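Local atomic coordinates of NLP/P60 (Enterococcus faecium, PDB entry 6B8C), a protein that probably cleaves peptide bonds in the stem peptides of peptidoglycan as a secreted NlpC/P60 endopeptidase, generating muropeptides that enhance host immunity. Residues Ser88-Gly93 with Ala108-Gly113. Numbering follows the deposited sequence.
Sequences SQAKAG and AIALGG
Ala92 and Leu111 approach within 4.4 Å, CA to CA, where the loop 88-93 comes against residues 108-113, beside the antiparallel sheet of the NlpC/P60 domain. The touching parts run 123° apart, between crossed and antiparallel, as the loop turns in to become strand 95-98, the sheet neighbour of 106-112. One backbone hydrogen bond joins them: Gly93 N donates to Ala110 O at 2.8 Å, almost straight at the hydrogen (176°), with the donor tilted 31° out of the carbonyl plane of Ala110. The same oxygen receives a CA-H...O contact from Ala92 CA at 3.5 Å, so two successive residues of the loop converge on one carbonyl. Backbone bonding continues beyond the loop through Ala110 with Asp94 and Ala108 with Leu96.

Alanine methyls mostly meet backbone atoms here. Ala110 CB lies 3.5 Å from Lys91 O; it also points almost straight at the flank of the Ala90 methyl, a loose contact with CB to CB 4.3 Å, and both methyls rest on Leu96. The CB of Lys91 points away from the strand. Ala92 places CB 3.8 Å from Leu111 O, while Val32 of helix 28-36 packs against this methyl too. Gly93, whose positive phi would press a CB against the preceding carbonyl, is buried. Ile109 holds CG2 anti to its backbone N, and this branch reaches Gly93, with CG2 4.2 Å from Gly93 CA.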
loop_
_atom_site.group_PDB
_atom_site.type_symbol
_atom_site.label_atom_id
_atom_site.label_comp_id
_atom_site.label_asym_id
_atom_site.label_seq_id
_atom_site.Cartn_x
_atom_site.Cartn_y
_atom_site.Cartn_z
ATOM N N SER A 88 3.151 11.203 9.741
ATOM C CA SER A 88 3.177 12.619 9.387
ATOM C C SER A 88 4.178 12.891 8.272
ATOM O O SER A 88 3.914 13.692 7.367
ATOM C CB SER A 88 3.512 13.462 10.617
ATOM O OG SER A 88 2.625 13.191 11.688
ATOM N N GLN A 89 5.331 12.225 8.315
ATOM C CA GLN A 89 6.401 12.432 7.351
ATOM C C GLN A 89 6.265 11.538 6.122
ATOM O O GLN A 89 7.266 11.262 5.450
ATOM C CB GLN A 89 7.752 12.209 8.031
ATOM C CG GLN A 89 7.906 13.001 9.322
ATOM C CD GLN A 89 9.008 12.468 10.217
ATOM O OE1 GLN A 89 9.852 11.687 9.784
ATOM N NE2 GLN A 89 9.000 12.889 11.479
ATOM N N ALA A 90 5.053 11.083 5.817
ATOM C CA ALA A 90 4.807 10.223 4.666
ATOM C C ALA A 90 4.442 11.083 3.462
ATOM O O ALA A 90 3.459 11.830 3.500
ATOM C CB ALA A 90 3.695 9.219 4.968
ATOM N N LYS A 91 5.237 10.982 2.404
ATOM C CA LYS A 91 4.954 11.656 1.148
ATOM C C LYS A 91 4.231 10.700 0.200
ATOM O O LYS A 91 4.101 9.502 0.461
ATOM C CB LYS A 91 6.250 12.187 0.526
ATOM C CG LYS A 91 7.066 13.065 1.481
ATOM C CD LYS A 91 8.426 13.455 0.906
ATOM C CE LYS A 91 8.307 14.504 -0.193
ATOM N NZ LYS A 91 9.641 15.006 -0.641
ATOM N N ALA A 92 3.745 11.254 -0.909
ATOM C CA ALA A 92 3.033 10.453 -1.894
ATOM C C ALA A 92 3.926 9.335 -2.420
ATOM O O ALA A 92 5.043 9.579 -2.883
ATOM C CB ALA A 92 2.557 11.337 -3.045
ATOM N N GLY A 93 3.432 8.101 -2.336
ATOM C CA GLY A 93 4.162 6.927 -2.761
ATOM C C GLY A 93 4.683 6.065 -1.630
ATOM O O GLY A 93 4.906 4.865 -1.840
ATOM N N ALA A 108 -0.932 0.110 2.871
ATOM C CA ALA A 108 -1.526 0.935 1.827
ATOM C C ALA A 108 -0.442 1.824 1.233
ATOM O O ALA A 108 0.665 1.919 1.762
ATOM C CB ALA A 108 -2.693 1.775 2.360
ATOM N N ILE A 109 -0.768 2.473 0.116
ATOM C CA ILE A 109 0.136 3.419 -0.531
ATOM C C ILE A 109 -0.286 4.832 -0.155
ATOM O O ILE A 109 -1.442 5.222 -0.365
ATOM C CB ILE A 109 0.150 3.235 -2.059
ATOM C CG1 ILE A 109 0.849 1.924 -2.434
ATOM C CG2 ILE A 109 0.850 4.410 -2.728
ATOM C CD1 ILE A 109 0.684 1.539 -3.882
ATOM N N ALA A 110 0.650 5.597 0.397
ATOM C CA ALA A 110 0.353 6.958 0.815
ATOM C C ALA A 110 0.096 7.851 -0.390
ATOM O O ALA A 110 0.805 7.785 -1.399
ATOM C CB ALA A 110 1.504 7.522 1.647
ATOM N N LEU A 111 -0.932 8.688 -0.279
ATOM C CA LEU A 111 -1.220 9.707 -1.275
ATOM C C LEU A 111 -0.802 11.102 -0.834
ATOM O O LEU A 111 -0.911 12.042 -1.629
ATOM C CB LEU A 111 -2.716 9.718 -1.607
ATOM C CG LEU A 111 -3.297 8.437 -2.198
ATOM C CD1 LEU A 111 -4.771 8.633 -2.471
ATOM C CD2 LEU A 111 -2.563 8.045 -3.468
ATOM N N GLY A 112 -0.337 11.260 0.402
ATOM C CA GLY A 112 -0.072 12.577 0.941
ATOM C C GLY A 112 -1.340 13.218 1.465
ATOM O O GLY A 112 -2.430 12.971 0.940
ATOM N N GLY A 113 -1.216 14.029 2.510
ATOM C CA GLY A 113 -2.377 14.704 3.062
ATOM C C GLY A 113 -3.360 13.787 3.756
ATOM O O GLY A 113 -4.576 13.981 3.629
#